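Local coordinates for protein cytochrome c (Hydrogenophilus thermoluteolus, PDB 2D0S) that carries covalently bound heme c and probably serves in electron transfer, at residues A35-L40 with K70-V75. Residues are numbered along the deposited sequence; the frame is centred on the assembly and turned at random.
Sequences ADVPKL and KIVRWV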
ATOM      1  N   ALA A  35      -5.087   7.668  10.835  1.00 13.90           N
ATOM      2  CA  ALA A  35      -4.572   7.308  12.148  1.00 15.83           C
ATOM      3  C   ALA A  35      -3.574   6.221  11.988  1.00 18.47           C
ATOM      4  O   ALA A  35      -2.729   6.033  12.868  1.00 18.83           O
ATOM      5  CB  ALA A  35      -5.673   6.867  13.082  1.00 14.23           C
ATOM      6  N   ASP A  36      -3.788   5.403  10.920  1.00 17.10           N
ATOM      7  CA  ASP A  36      -2.981   4.184  10.715  1.00 16.24           C
ATOM      8  C   ASP A  36      -1.742   4.296   9.841  1.00 13.54           C
ATOM      9  O   ASP A  36      -1.194   3.302   9.445  1.00 10.21           O
ATOM     10  CB  ASP A  36      -3.915   3.108  10.119  1.00 18.20           C
ATOM     11  CG  ASP A  36      -5.072   2.776  11.027  1.00 18.15           C
ATOM     12  OD1 ASP A  36      -6.229   2.966  10.596  1.00 15.44           O
ATOM     13  OD2 ASP A  36      -4.813   2.315  12.169  1.00 21.57           O
ATOM     14  N   VAL A  37      -1.383   5.506   9.446  1.00 12.39           N
ATOM     15  CA  VAL A  37      -0.277   5.680   8.511  1.00 13.20           C
ATOM     16  C   VAL A  37       1.020   5.009   8.963  1.00 15.56           C
ATOM     17  O   VAL A  37       1.680   4.364   8.149  1.00 19.01           O
ATOM     18  CB  VAL A  37      -0.015   7.163   8.161  1.00 10.71           C
ATOM     19  CG1 VAL A  37       1.399   7.334   7.443  1.00  7.46           C
ATOM     20  CG2 VAL A  37      -1.136   7.705   7.268  1.00 14.31           C
ATOM     21  N   PRO A  38       1.433   5.207  10.250  1.00 18.88           N
ATOM     22  CA  PRO A  38       2.756   4.633  10.652  1.00 19.03           C
ATOM     23  C   PRO A  38       2.771   3.151  10.507  1.00 19.42           C
ATOM     24  O   PRO A  38       3.809   2.585  10.167  1.00 22.52           O
ATOM     25  CB  PRO A  38       2.874   4.992  12.163  1.00 21.55           C
ATOM     26  CG  PRO A  38       1.933   6.172  12.370  1.00 22.01           C
ATOM     27  CD  PRO A  38       0.812   6.019  11.327  1.00 20.02           C
ATOM     28  N   LYS A  39       1.642   2.511  10.858  1.00 18.54           N
ATOM     29  CA  LYS A  39       1.473   1.026  10.791  1.00 21.26           C
ATOM     30  C   LYS A  39       1.563   0.489   9.355  1.00 17.65           C
ATOM     31  O   LYS A  39       2.301  -0.459   9.074  1.00 17.71           O
ATOM     32  CB  LYS A  39       0.112   0.636  11.423  1.00 27.03           C
ATOM     33  CG  LYS A  39      -0.299  -0.811  11.237  1.00 33.02           C
ATOM     34  CD  LYS A  39      -1.817  -0.940  10.855  1.00 36.70           C
ATOM     35  CE  LYS A  39      -2.762  -0.655  12.036  1.00 40.00           C
ATOM     36  NZ  LYS A  39      -2.586  -1.689  13.110  1.00 45.07           N
ATOM     37  N   LEU A  40       0.888   1.162   8.434  1.00 14.28           N
ATOM     38  CA  LEU A  40       0.908   0.745   7.032  1.00 13.39           C
ATOM     39  C   LEU A  40       2.280   0.890   6.402  1.00 15.49           C
ATOM     40  O   LEU A  40       2.679   0.069   5.563  1.00 18.55           O
ATOM     41  CB  LEU A  40      -0.138   1.536   6.213  1.00 12.63           C
ATOM     42  CG  LEU A  40      -1.541   1.228   6.656  1.00 11.54           C
ATOM     43  CD1 LEU A  40      -2.543   2.115   5.925  1.00 15.07           C
ATOM     44  CD2 LEU A  40      -1.808  -0.216   6.375  1.00 14.79           C
ATOM     45  N   LYS A  70       4.368   8.979   1.576  1.00 17.02           N
ATOM     46  CA  LYS A  70       3.661   9.685   0.512  1.00 19.87           C
ATOM     47  C   LYS A  70       2.589   8.798  -0.203  1.00 16.19           C
ATOM     48  O   LYS A  70       1.465   9.232  -0.427  1.00 16.52           O
ATOM     49  CB  LYS A  70       4.688  10.191  -0.505  1.00 25.75           C
ATOM     50  CG  LYS A  70       4.327  11.451  -1.237  1.00 30.43           C
ATOM     51  CD  LYS A  70       5.650  12.259  -1.620  1.00 33.75           C
ATOM     52  CE  LYS A  70       5.367  13.465  -2.550  1.00 34.73           C
ATOM     53  NZ  LYS A  70       4.044  13.371  -3.321  1.00 38.09           N
ATOM     54  N   ILE A  71       2.961   7.589  -0.619  1.00 14.81           N
ATOM     55  CA  ILE A  71       2.027   6.754  -1.380  1.00 12.56           C
ATOM     56  C   ILE A  71       0.885   6.376  -0.440  1.00 12.45           C
ATOM     57  O   ILE A  71      -0.285   6.575  -0.756  1.00 15.27           O
ATOM     58  CB  ILE A  71       2.702   5.514  -1.952  1.00 12.70           C
ATOM     59  CG1 ILE A  71       3.781   5.911  -3.000  1.00 10.38           C
ATOM     60  CG2 ILE A  71       1.608   4.506  -2.547  1.00 13.01           C
ATOM     61  CD1 ILE A  71       4.874   4.742  -3.278  1.00  8.56           C
ATOM     62  N   VAL A  72       1.236   6.034   0.792  1.00 13.99           N
ATOM     63  CA  VAL A  72       0.247   5.586   1.732  1.00 12.98           C
ATOM     64  C   VAL A  72      -0.774   6.677   2.091  1.00 15.79           C
ATOM     65  O   VAL A  72      -1.994   6.431   2.097  1.00 17.81           O
ATOM     66  CB  VAL A  72       0.871   4.951   2.980  1.00 13.62           C
ATOM     67  CG1 VAL A  72      -0.147   4.898   4.099  1.00 13.57           C
ATOM     68  CG2 VAL A  72       1.403   3.485   2.652  1.00 11.66           C
ATOM     69  N   ARG A  73      -0.316   7.908   2.279  1.00 17.62           N
ATOM     70  CA  ARG A  73      -1.276   8.976   2.601  1.00 16.53           C
ATOM     71  C   ARG A  73      -2.197   9.232   1.419  1.00 16.65           C
ATOM     72  O   ARG A  73      -3.367   9.524   1.597  1.00 18.91           O
ATOM     73  CB  ARG A  73      -0.564  10.252   3.072  1.00 16.61           C
ATOM     74  CG  ARG A  73       0.124  10.082   4.401  1.00 16.23           C
ATOM     75  CD  ARG A  73       0.674  11.451   4.987  1.00 16.97           C
ATOM     76  NE  ARG A  73       1.414  11.235   6.232  1.00 18.89           N
ATOM     77  CZ  ARG A  73       0.848  11.166   7.441  1.00 19.81           C
ATOM     78  NH1 ARG A  73      -0.442  11.363   7.571  1.00 17.91           N
ATOM     79  NH2 ARG A  73       1.590  10.957   8.528  1.00 23.48           N
ATOM     80  N   TRP A  74      -1.684   9.042   0.204  1.00 16.06           N
ATOM     81  CA  TRP A  74      -2.502   9.204  -0.985  1.00 16.04           C
ATOM     82  C   TRP A  74      -3.559   8.070  -1.121  1.00 15.32           C
ATOM     83  O   TRP A  74      -4.720   8.340  -1.341  1.00 16.66           O
ATOM     84  CB  TRP A  74      -1.630   9.310  -2.238  1.00 17.13           C
ATOM     85  CG  TRP A  74      -2.399   9.108  -3.480  1.00 16.11           C
ATOM     86  CD1 TRP A  74      -3.304   9.963  -4.028  1.00 15.78           C
ATOM     87  CD2 TRP A  74      -2.454   7.900  -4.272  1.00 17.26           C
ATOM     88  NE1 TRP A  74      -3.863   9.404  -5.149  1.00 16.85           N
ATOM     89  CE2 TRP A  74      -3.364   8.130  -5.312  1.00 17.38           C
ATOM     90  CE3 TRP A  74      -1.828   6.655  -4.185  1.00 14.94           C
ATOM     91  CZ2 TRP A  74      -3.682   7.157  -6.240  1.00 18.20           C
ATOM     92  CZ3 TRP A  74      -2.111   5.713  -5.099  1.00 17.03           C
ATOM     93  CH2 TRP A  74      -3.011   5.964  -6.149  1.00 18.42           C
ATOM     94  N   VAL A  75      -3.128   6.808  -1.025  1.00 14.25           N
ATOM     95  CA  VAL A  75      -4.059   5.681  -0.954  1.00 12.04           C
ATOM     96  C   VAL A  75      -5.246   5.990  -0.046  1.00 14.29           C
ATOM     97  O   VAL A  75      -6.413   5.715  -0.402  1.00 17.62           O
ATOM     98  CB  VAL A  75      -3.360   4.408  -0.468  1.00 10.78           C
ATOM     99  CG1 VAL A  75      -4.401   3.312  -0.079  1.00  9.88           C
ATOM    100  CG2 VAL A  75      -2.443   3.888  -1.557  1.00  9.42           C
TER
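V37 and V72 both hold CG1 anti to the backbone N (chi1 166° and 162°), while R73 sets CG anti to its carbonyl carbon and then runs extended from CG to NE, which brings its guanidinium to V37; a chi4 of -85° turns the plane of that group across the chain. These groups join helix 37-46 to the C-terminal helix 65-75 in the all-helical cytochrome c fold. Between residues 35-40 and 70-75 the backbones come nearest at V37 and V72, whose CA atoms are 6.8 Å apart, and no hydrogen bond links the two segments, which meet through side-chain packing.

V37 and R73 meet at about a right angle. Both methyls of V37 touch the flat group: CG1 stands 3.7 Å above the guanidinium plane, displaced toward its rim, while CG2 lies 3.7 Å from NH1 of R73. CG2 also packs on the aliphatic part of the arginine, 3.9 Å from R73 CG. The valine thus lies against one face of the guanidinium, and NE of R73 forms a salt bridge with OE1 of E69, one turn back in the same helix.

V37, L40 and V72 are all buried, whereas R73 lies at the exposed margin. The side chains of L40 and V72 approach at a slant. L40 also touches L76, Y32 and heme c, and I71, next to V72 on helix 65-75, touches the heme as well; the packing therefore continues into the wall of the heme pocket. CG1 of V72 touches two carbons of the leucine, 4.0 Å from L40 CB and 4.1 Å from L40 CD1.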